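Long-range contacts in TqaL (Neurospora crassa, PDB 7EEH), which belongs to the 2OG-Fe dioxygenase family of the cupin clan and holds an iron(III) ion in a metal site within a beta-rich fold: residues L180-H184 / E217-A221; V188-T194 / M271-R277; A208-D214 / N230-Q236. The protein carries 1 engineered substitution. All coordinates share one frame; numbering follows the deposited sequence.

Contact 1: L180-H184 / E217-A221; sequences LEGVH and EETGA. With FE (Fe (III) ion), chain H.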
loop_
_atom_site.group_PDB
_atom_site.type_symbol
_atom_site.label_atom_id
_atom_site.label_comp_id
_atom_site.label_asym_id
_atom_site.label_seq_id
_atom_site.Cartn_x
_atom_site.Cartn_y
_atom_site.Cartn_z
ATOM N N LEU B 180 -21.954 36.946 -12.391
ATOM C CA LEU B 180 -20.800 36.977 -13.279
ATOM C C LEU B 180 -20.970 36.046 -14.481
ATOM O O LEU B 180 -22.039 35.994 -15.094
ATOM C CB LEU B 180 -19.524 36.620 -12.504
ATOM C CG LEU B 180 -19.548 35.521 -11.425
ATOM C CD1 LEU B 180 -19.837 34.112 -11.950
ATOM C CD2 LEU B 180 -18.245 35.539 -10.631
ATOM N N GLU B 181 -19.898 35.317 -14.805
ATOM C CA GLU B 181 -19.876 34.449 -15.976
ATOM C C GLU B 181 -20.828 33.268 -15.816
ATOM O O GLU B 181 -20.935 32.672 -14.738
ATOM C CB GLU B 181 -18.455 33.942 -16.224
ATOM C CG GLU B 181 -18.183 33.605 -17.681
ATOM C CD GLU B 181 -16.834 32.938 -17.903
ATOM O OE1 GLU B 181 -16.088 32.701 -16.918
ATOM O OE2 GLU B 181 -16.517 32.671 -19.080
ATOM N N GLY B 182 -21.512 32.924 -16.903
ATOM C CA GLY B 182 -22.440 31.811 -16.922
ATOM C C GLY B 182 -21.779 30.513 -17.346
ATOM O O GLY B 182 -20.561 30.345 -17.263
ATOM N N VAL B 183 -22.616 29.577 -17.801
ATOM C CA VAL B 183 -22.137 28.312 -18.349
ATOM C C VAL B 183 -21.136 28.567 -19.464
ATOM O O VAL B 183 -21.421 29.316 -20.401
ATOM C CB VAL B 183 -23.337 27.489 -18.850
ATOM C CG1 VAL B 183 -22.886 26.143 -19.379
ATOM C CG2 VAL B 183 -24.345 27.324 -17.717
ATOM N N HIS B 184 -19.974 27.912 -19.390
ATOM C CA HIS B 184 -18.912 28.163 -20.362
ATOM C C HIS B 184 -17.937 26.987 -20.416
ATOM O O HIS B 184 -17.960 26.091 -19.567
ATOM C CB HIS B 184 -18.161 29.453 -20.010
ATOM C CG HIS B 184 -17.389 29.361 -18.733
ATOM N ND1 HIS B 184 -17.985 29.484 -17.497
ATOM C CD2 HIS B 184 -16.076 29.136 -18.497
ATOM C CE1 HIS B 184 -17.072 29.352 -16.554
ATOM N NE2 HIS B 184 -15.901 29.145 -17.133
ATOM N N GLU B 217 -26.041 21.865 -22.393
ATOM C CA GLU B 217 -26.411 23.029 -21.602
ATOM C C GLU B 217 -26.115 24.302 -22.388
ATOM O O GLU B 217 -25.177 24.360 -23.187
ATOM C CB GLU B 217 -25.663 23.034 -20.265
ATOM C CG GLU B 217 -26.107 24.114 -19.273
ATOM C CD GLU B 217 -27.608 24.123 -19.033
ATOM O OE1 GLU B 217 -28.327 24.791 -19.805
ATOM O OE2 GLU B 217 -28.072 23.460 -18.077
ATOM N N GLU B 218 -26.938 25.324 -22.157
ATOM C CA GLU B 218 -26.854 26.603 -22.866
ATOM C C GLU B 218 -25.639 27.407 -22.399
ATOM O O GLU B 218 -25.595 27.860 -21.252
ATOM C CB GLU B 218 -28.139 27.392 -22.623
ATOM C CG GLU B 218 -28.433 28.507 -23.627
ATOM C CD GLU B 218 -28.840 27.984 -25.001
ATOM O OE1 GLU B 218 -29.253 26.800 -25.104
ATOM O OE2 GLU B 218 -28.753 28.767 -25.977
ATOM N N THR B 219 -24.672 27.628 -23.290
ATOM C CA THR B 219 -23.583 28.553 -22.989
ATOM C C THR B 219 -24.143 29.910 -22.582
ATOM O O THR B 219 -24.988 30.478 -23.275
ATOM C CB THR B 219 -22.669 28.718 -24.206
ATOM O OG1 THR B 219 -22.162 27.443 -24.613
ATOM C CG2 THR B 219 -21.503 29.637 -23.882
ATOM N N GLY B 220 -23.688 30.423 -21.446
ATOM C CA GLY B 220 -24.140 31.710 -20.958
ATOM C C GLY B 220 -25.277 31.664 -19.956
ATOM O O GLY B 220 -25.536 32.679 -19.295
ATOM N N ALA B 221 -25.967 30.532 -19.820
ATOM C CA ALA B 221 -27.018 30.415 -18.821
ATOM C C ALA B 221 -26.491 30.763 -17.437
ATOM O O ALA B 221 -25.357 30.429 -17.085
ATOM C CB ALA B 221 -27.590 28.999 -18.813
HETATM FE FE FE H . -14.066 28.353 -16.272
HETATM O O HOH W 1 -13.354 30.510 -16.452
#

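Contact 2: V188-T194 / M271-R277; sequences VDHTMTT and MLIFFTR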
loop_
_atom_site.group_PDB
_atom_site.type_symbol
_atom_site.label_atom_id
_atom_site.label_comp_id
_atom_site.label_asym_id
_atom_site.label_seq_id
_atom_site.Cartn_x
_atom_site.Cartn_y
_atom_site.Cartn_z
ATOM N N VAL B 188 -9.673 25.626 -23.429
ATOM C CA VAL B 188 -8.408 24.898 -23.354
ATOM C C VAL B 188 -8.714 23.404 -23.437
ATOM O O VAL B 188 -9.817 23.013 -23.839
ATOM C CB VAL B 188 -7.635 25.271 -22.070
ATOM C CG1 VAL B 188 -7.220 26.759 -22.086
ATOM C CG2 VAL B 188 -8.475 24.984 -20.838
ATOM N N ASP B 189 -7.739 22.557 -23.092
ATOM C CA ASP B 189 -7.936 21.111 -23.078
ATOM C C ASP B 189 -8.249 20.569 -21.689
ATOM O O ASP B 189 -9.179 19.777 -21.542
ATOM C CB ASP B 189 -6.700 20.392 -23.644
ATOM C CG ASP B 189 -6.500 20.659 -25.136
ATOM O OD1 ASP B 189 -7.469 20.471 -25.903
ATOM O OD2 ASP B 189 -5.382 21.067 -25.527
ATOM N N HIS B 190 -7.471 20.956 -20.674
ATOM C CA HIS B 190 -7.662 20.491 -19.302
ATOM C C HIS B 190 -7.594 21.686 -18.367
ATOM O O HIS B 190 -6.677 22.504 -18.478
ATOM C CB HIS B 190 -6.585 19.478 -18.873
ATOM C CG HIS B 190 -6.462 18.297 -19.779
ATOM N ND1 HIS B 190 -7.297 17.202 -19.692
ATOM C CD2 HIS B 190 -5.587 18.027 -20.776
ATOM C CE1 HIS B 190 -6.951 16.315 -20.607
ATOM N NE2 HIS B 190 -5.917 16.794 -21.282
ATOM N N THR B 191 -8.539 21.772 -17.438
ATOM C CA THR B 191 -8.562 22.828 -16.437
ATOM C C THR B 191 -8.506 22.197 -15.051
ATOM O O THR B 191 -9.232 21.237 -14.773
ATOM C CB THR B 191 -9.829 23.705 -16.535
ATOM O OG1 THR B 191 -9.892 24.355 -17.809
ATOM C CG2 THR B 191 -9.816 24.788 -15.415
HETATM N N MSE B 192 -7.634 22.731 -14.192
HETATM C CA MSE B 192 -7.479 22.250 -12.819
HETATM C C MSE B 192 -7.621 23.449 -11.879
HETATM O O MSE B 192 -6.989 24.502 -12.092
HETATM C CB MSE B 192 -6.115 21.557 -12.612
HETATM C CG MSE B 192 -5.912 20.984 -11.205
HETATM SE SE MSE B 192 -4.592 19.575 -11.132
HETATM C CE MSE B 192 -2.958 20.541 -10.524
ATOM N N THR B 193 -8.464 23.310 -10.860
ATOM C CA THR B 193 -8.691 24.353 -9.866
ATOM C C THR B 193 -8.430 23.767 -8.489
ATOM O O THR B 193 -9.096 22.808 -8.081
ATOM C CB THR B 193 -10.112 24.898 -9.949
ATOM O OG1 THR B 193 -11.041 23.832 -9.708
ATOM C CG2 THR B 193 -10.364 25.459 -11.340
ATOM N N THR B 194 -7.467 24.344 -7.782
ATOM C CA THR B 194 -6.995 23.831 -6.509
ATOM C C THR B 194 -7.192 24.919 -5.465
ATOM O O THR B 194 -6.813 26.070 -5.685
ATOM C CB THR B 194 -5.527 23.418 -6.614
ATOM O OG1 THR B 194 -5.422 22.269 -7.472
ATOM C CG2 THR B 194 -4.932 23.090 -5.250
HETATM N N MSE B 271 -7.444 30.537 -4.821
HETATM C CA MSE B 271 -7.368 29.405 -5.756
HETATM C C MSE B 271 -6.056 29.404 -6.533
HETATM O O MSE B 271 -5.468 30.463 -6.764
HETATM C CB MSE B 271 -8.509 29.454 -6.783
HETATM C CG MSE B 271 -9.928 29.410 -6.224
HETATM SE SE MSE B 271 -10.297 27.876 -5.086
HETATM C CE MSE B 271 -10.440 26.591 -6.590
ATOM N N LEU B 272 -5.616 28.227 -6.961
ATOM C CA LEU B 272 -4.722 28.098 -8.105
ATOM C C LEU B 272 -5.559 27.571 -9.265
ATOM O O LEU B 272 -6.267 26.576 -9.105
ATOM C CB LEU B 272 -3.556 27.155 -7.796
ATOM C CG LEU B 272 -2.597 27.618 -6.693
ATOM C CD1 LEU B 272 -1.638 26.504 -6.319
ATOM C CD2 LEU B 272 -1.837 28.880 -7.139
ATOM N N ILE B 273 -5.504 28.248 -10.411
ATOM C CA ILE B 273 -6.290 27.869 -11.584
ATOM C C ILE B 273 -5.317 27.593 -12.725
ATOM O O ILE B 273 -4.612 28.503 -13.182
ATOM C CB ILE B 273 -7.312 28.945 -11.970
ATOM C CG1 ILE B 273 -8.233 29.244 -10.786
ATOM C CG2 ILE B 273 -8.121 28.494 -13.183
ATOM C CD1 ILE B 273 -9.077 30.464 -10.967
ATOM N N PHE B 274 -5.267 26.333 -13.171
ATOM C CA PHE B 274 -4.362 25.878 -14.223
ATOM C C PHE B 274 -5.167 25.694 -15.501
ATOM O O PHE B 274 -6.052 24.835 -15.543
ATOM C CB PHE B 274 -3.688 24.539 -13.871
ATOM C CG PHE B 274 -2.966 24.507 -12.528
ATOM C CD1 PHE B 274 -3.670 24.454 -11.343
ATOM C CD2 PHE B 274 -1.578 24.451 -12.478
ATOM C CE1 PHE B 274 -3.018 24.397 -10.116
ATOM C CE2 PHE B 274 -0.905 24.386 -11.259
ATOM C CZ PHE B 274 -1.634 24.362 -10.072
ATOM N N PHE B 275 -4.857 26.476 -16.542
ATOM C CA PHE B 275 -5.486 26.327 -17.861
ATOM C C PHE B 275 -4.453 25.731 -18.808
ATOM O O PHE B 275 -3.514 26.431 -19.203
ATOM C CB PHE B 275 -5.959 27.661 -18.429
ATOM C CG PHE B 275 -7.000 28.386 -17.616
ATOM C CD1 PHE B 275 -8.315 27.963 -17.598
ATOM C CD2 PHE B 275 -6.673 29.565 -16.945
ATOM C CE1 PHE B 275 -9.287 28.679 -16.897
ATOM C CE2 PHE B 275 -7.640 30.281 -16.242
ATOM C CZ PHE B 275 -8.944 29.837 -16.221
ATOM N N THR B 276 -4.631 24.463 -19.210
ATOM C CA THR B 276 -3.628 23.764 -20.009
ATOM C C THR B 276 -4.179 23.379 -21.380
ATOM O O THR B 276 -5.235 22.742 -21.473
ATOM C CB THR B 276 -3.112 22.520 -19.264
ATOM O OG1 THR B 276 -2.454 22.939 -18.059
ATOM C CG2 THR B 276 -2.110 21.755 -20.134
ATOM N N ARG B 277 -3.445 23.733 -22.442
ATOM C CA ARG B 277 -3.882 23.423 -23.802
ATOM C C ARG B 277 -2.682 23.179 -24.707
ATOM O O ARG B 277 -1.551 23.558 -24.390
ATOM C CB ARG B 277 -4.743 24.543 -24.386
ATOM C CG ARG B 277 -4.014 25.908 -24.480
ATOM C CD ARG B 277 -4.765 26.866 -25.406
ATOM N NE ARG B 277 -4.217 28.229 -25.384
ATOM C CZ ARG B 277 -3.065 28.584 -25.953
ATOM N NH1 ARG B 277 -2.324 27.689 -26.600
ATOM N NH2 ARG B 277 -2.651 29.842 -25.892
#

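Contact 3: A208-D214 / N230-Q236; sequences AVTFMHD and NLRSRVQ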
loop_
_atom_site.group_PDB
_atom_site.type_symbol
_atom_site.label_atom_id
_atom_site.label_comp_id
_atom_site.label_asym_id
_atom_site.label_seq_id
_atom_site.Cartn_x
_atom_site.Cartn_y
_atom_site.Cartn_z
ATOM N N ALA B 208 -19.641 29.223 -3.777
ATOM C CA ALA B 208 -18.507 28.826 -4.619
ATOM C C ALA B 208 -18.583 27.350 -5.020
ATOM O O ALA B 208 -17.631 26.585 -4.862
ATOM C CB ALA B 208 -17.185 29.140 -3.924
ATOM N N VAL B 209 -19.738 26.953 -5.555
ATOM C CA VAL B 209 -19.977 25.587 -6.015
ATOM C C VAL B 209 -19.703 25.528 -7.510
ATOM O O VAL B 209 -20.167 26.393 -8.261
ATOM C CB VAL B 209 -21.414 25.134 -5.701
ATOM C CG1 VAL B 209 -21.766 23.871 -6.474
ATOM C CG2 VAL B 209 -21.579 24.895 -4.202
ATOM N N THR B 210 -18.951 24.515 -7.947
ATOM C CA THR B 210 -18.691 24.301 -9.370
ATOM C C THR B 210 -19.657 23.237 -9.872
ATOM O O THR B 210 -19.671 22.115 -9.350
ATOM C CB THR B 210 -17.243 23.875 -9.622
ATOM O OG1 THR B 210 -16.344 24.795 -8.987
ATOM C CG2 THR B 210 -16.930 23.800 -11.130
ATOM N N PHE B 211 -20.489 23.606 -10.844
ATOM C CA PHE B 211 -21.343 22.669 -11.563
ATOM C C PHE B 211 -20.680 22.300 -12.879
ATOM O O PHE B 211 -20.073 23.146 -13.533
ATOM C CB PHE B 211 -22.724 23.274 -11.842
ATOM C CG PHE B 211 -23.448 23.702 -10.609
ATOM C CD1 PHE B 211 -24.194 22.792 -9.885
ATOM C CD2 PHE B 211 -23.362 25.009 -10.155
ATOM C CE1 PHE B 211 -24.857 23.172 -8.730
ATOM C CE2 PHE B 211 -24.024 25.405 -8.995
ATOM C CZ PHE B 211 -24.773 24.478 -8.284
HETATM N N MSE B 212 -20.795 21.042 -13.269
HETATM C CA MSE B 212 -20.388 20.693 -14.613
HETATM C C MSE B 212 -21.575 20.135 -15.361
HETATM O O MSE B 212 -22.398 19.409 -14.796
HETATM C CB MSE B 212 -19.242 19.709 -14.593
HETATM C CG MSE B 212 -17.957 20.328 -14.042
HETATM SE SE MSE B 212 -16.819 18.843 -13.615
HETATM C CE MSE B 212 -17.020 17.938 -15.284
ATOM N N HIS B 213 -21.645 20.490 -16.638
ATOM C CA HIS B 213 -22.805 20.238 -17.471
ATOM C C HIS B 213 -22.350 19.505 -18.721
ATOM O O HIS B 213 -21.186 19.591 -19.121
ATOM C CB HIS B 213 -23.514 21.548 -17.853
ATOM C CG HIS B 213 -23.495 22.594 -16.778
ATOM N ND1 HIS B 213 -24.472 22.686 -15.812
ATOM C CD2 HIS B 213 -22.618 23.593 -16.520
ATOM C CE1 HIS B 213 -24.202 23.699 -15.008
ATOM N NE2 HIS B 213 -23.077 24.262 -15.412
ATOM N N ASP B 214 -23.272 18.767 -19.332
ATOM C CA ASP B 214 -22.975 18.195 -20.636
ATOM C C ASP B 214 -23.027 19.298 -21.693
ATOM O O ASP B 214 -23.397 20.441 -21.419
ATOM C CB ASP B 214 -23.927 17.030 -20.958
ATOM C CG ASP B 214 -25.381 17.461 -21.084
ATOM O OD1 ASP B 214 -25.673 18.406 -21.838
ATOM O OD2 ASP B 214 -26.249 16.826 -20.449
ATOM N N ASN B 230 -29.235 18.258 -17.438
ATOM C CA ASN B 230 -27.961 18.393 -18.128
ATOM C C ASN B 230 -26.788 18.454 -17.166
ATOM O O ASN B 230 -25.659 18.707 -17.595
ATOM C CB ASN B 230 -27.989 19.623 -19.033
ATOM C CG ASN B 230 -28.926 19.432 -20.216
ATOM O OD1 ASN B 230 -30.136 19.559 -20.079
ATOM N ND2 ASN B 230 -28.374 19.074 -21.363
ATOM N N LEU B 231 -27.029 18.195 -15.886
ATOM C CA LEU B 231 -26.014 18.311 -14.853
ATOM C C LEU B 231 -25.214 17.021 -14.739
ATOM O O LEU B 231 -25.777 15.949 -14.492
ATOM C CB LEU B 231 -26.669 18.649 -13.522
ATOM C CG LEU B 231 -25.613 19.107 -12.531
ATOM C CD1 LEU B 231 -25.343 20.587 -12.672
ATOM C CD2 LEU B 231 -26.098 18.778 -11.172
ATOM N N ARG B 232 -23.899 17.129 -14.908
ATOM C CA ARG B 232 -23.001 15.988 -14.826
ATOM C C ARG B 232 -22.291 15.866 -13.486
ATOM O O ARG B 232 -21.939 14.751 -13.083
ATOM C CB ARG B 232 -21.951 16.064 -15.936
ATOM C CG ARG B 232 -22.553 16.114 -17.321
ATOM C CD ARG B 232 -22.062 14.941 -18.148
ATOM N NE ARG B 232 -20.688 15.160 -18.595
ATOM C CZ ARG B 232 -20.310 15.205 -19.871
ATOM N NH1 ARG B 232 -21.199 15.029 -20.847
ATOM N NH2 ARG B 232 -19.036 15.421 -20.172
ATOM N N SER B 233 -22.069 16.976 -12.787
ATOM C CA SER B 233 -21.378 16.914 -11.512
ATOM C C SER B 233 -21.631 18.201 -10.749
ATOM O O SER B 233 -21.871 19.250 -11.347
ATOM C CB SER B 233 -19.874 16.704 -11.708
ATOM O OG SER B 233 -19.289 16.269 -10.500
ATOM N N ARG B 234 -21.573 18.100 -9.420
ATOM C CA ARG B 234 -21.632 19.240 -8.517
ATOM C C ARG B 234 -20.512 19.074 -7.502
ATOM O O ARG B 234 -20.398 18.022 -6.866
ATOM C CB ARG B 234 -22.993 19.335 -7.811
ATOM C CG ARG B 234 -23.154 20.503 -6.827
ATOM C CD ARG B 234 -22.622 20.158 -5.417
ATOM N NE ARG B 234 -23.058 21.105 -4.401
ATOM C CZ ARG B 234 -22.506 21.212 -3.193
ATOM N NH1 ARG B 234 -21.487 20.431 -2.848
ATOM N NH2 ARG B 234 -22.970 22.100 -2.326
ATOM N N VAL B 235 -19.711 20.115 -7.327
ATOM C CA VAL B 235 -18.537 20.031 -6.480
ATOM C C VAL B 235 -18.341 21.350 -5.739
ATOM O O VAL B 235 -18.780 22.409 -6.197
ATOM C CB VAL B 235 -17.306 19.654 -7.324
ATOM C CG1 VAL B 235 -16.663 20.868 -7.936
ATOM C CG2 VAL B 235 -16.362 18.935 -6.487
ATOM N N GLN B 236 -17.687 21.278 -4.575
ATOM C CA GLN B 236 -17.458 22.470 -3.760
ATOM C C GLN B 236 -16.119 22.356 -3.039
ATOM O O GLN B 236 -15.983 21.559 -2.110
ATOM C CB GLN B 236 -18.587 22.662 -2.754
ATOM C CG GLN B 236 -18.484 23.976 -1.991
ATOM C CD GLN B 236 -19.411 24.027 -0.794
ATOM O OE1 GLN B 236 -19.554 23.049 -0.064
ATOM N NE2 GLN B 236 -20.053 25.168 -0.592
#

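Contact 1: L180-H184 / E217-A221
Next to the iron site, in the loop that carries the metal ligand His184, Val183 pairs with the type II beta turn Glu218-Ala221. Two backbone bonds tie it there. Val183 N donates to Ala221 O over 3.0 Å, and Val183 O receives Gly220 N at 2.7 Å on a lone pair in the carbonyl plane. Gly220 suits the third position of the turn, because its positive phi (95°) is one that glycine takes without strain. Gly182 has no side chain, which lets its CA come to 3.2 Å from Ala221 O.

The valine itself is buried. Its CB lies 3.3 Å from Glu218 O, while its two methyls part: CG2 meets Ala221 CB at 3.8 Å, and CG1, anti to the backbone N (chi1 -178°), reaches Glu217 CG. The Val183 and Glu217 side chains cross at about a right angle, and it is the aliphatic CG of Glu217 that touches the valine. The Glu217 carboxylate turns back along its own loop, OE1 accepting from Glu218 N and OE2 from Lys227 N.

His184 faces the metal with NE2, 2.2 Å from the iron(III) ion. Its ND1 gives a nearly straight bond to Gly182 O (2.7 Å), lying close to the ring plane, which fixes the rotation of the imidazole, and Glu181 OE1 lies above the ring centre. A water also binds the iron, at 2.3 Å. His184, Asp186 and His253 together form the facial triad of two histidines and one carboxylate typical of 2OG-Fe dioxygenases.

Contact 2: V188-T194 / M271-R277
Strands 190-199 and 267-277 run antiparallel as neighbours in the large sheet of the jelly-roll (double-stranded beta-helix) fold characteristic of cupins, with His190-Thr194 set against Leu272-Thr276. Paired backbone bonds join them, the shortest from Phe274 N to Met192 O (2.7 Å). At the start of strand 190-199, Asp189 N and His190 N both donate to Thr276 O, each over 3.0 Å, which makes a classic beta bulge.

The two faces differ in character. Toward helix 128-141, Met192, Leu272 and Phe274 form the apolar middle of a face that also holds His190, Thr194 and Thr276, with His190 ND1 bonded to Tyr28 OH. Selenomethionine Met192 lies alongside Phe274, pointing the same way. A trans chi1 (-178°) and a bend at chi3 carry CE over the ring face, 4.0 Å from the centroid, a CH-pi contact within a Met-aromatic pair.

The other face, carrying Thr191, Thr193, Ile273 and Phe275, looks to the metal. Thr191 OG1 is hydrogen-bonded to OD2 of the iron ligand Asp186, making it a second-shell residue, while its CG2 packs beside Phe275. The Phe275 side chain comes within about 5 Å of the iron(III) ion. Ile273 CG2 lies over one face of the Phe275 ring, offset toward its edge atoms, and Val188 meets that residue at its base, Val188 CG1 lying 4.0 Å from Phe275 CB.

Contact 3: A208-D214 / N230-Q236
Thr210 and Val235 form the tight part of this antiparallel pairing of strands 209-213 and 231-236: Thr210 CB and Val235 CG1 are 3.5 Å apart, closer than usual for two carbons. The beta-branched pair lies side by side and packs on Leu244, as does Met212 on Leu246. Across the sheet, Phe211 CD1 touches Leu231 CD1 (3.7 Å), and Arg234 CG touches Phe211 CE1, these two side chains crossing at a slant. This face meets a second subunit, where Leu231 packs on Leu231 of the other copy.

Toward the partly exposed end the pairing changes. Arg232 N (2.7 Å) and Ser233 N (3.2 Å) both reach Met212 O from one face of its plane, a classic beta bulge. Beyond it, the end nearer solvent is held by polar groups rather than close apolar packing. Asn230 ND2 gives a bond of 2.8 Å to the syn lone pair of Asp214 OD1. The Arg232 chain, bent at chi2 and chi3, lays its guanidinium over Asp214 CA, with NH2 bonded to Asn251 OD1. With strand 252-255 on its other side, strand 209-213 is central in a three-stranded sheet, consistent with the minor sheet of the cupin double-stranded beta-helix.

Overall arrangement
The three contacts approach the iron(III) ion from different parts of the fold. Contact 1 supplies the ligand His184, and four residues later the chain enters contact 2, whose centre lies about 18 Å from that of contact 1. The Phe275 side chain of contact 2 lies about 5 Å from the metal and the Thr210 side chain of contact 3 about 7 Å, nearest atoms. Contact 3 belongs to the small sheet, yet touches contact 1 directly, Val183 CG1 resting 3.8 Å from His213 CD2; their centres are about 12 Å apart. Contacts 2 and 3 do not touch, their nearest atoms being about 5 Å apart, although contact 3 is nested in the loop contact 2 closes.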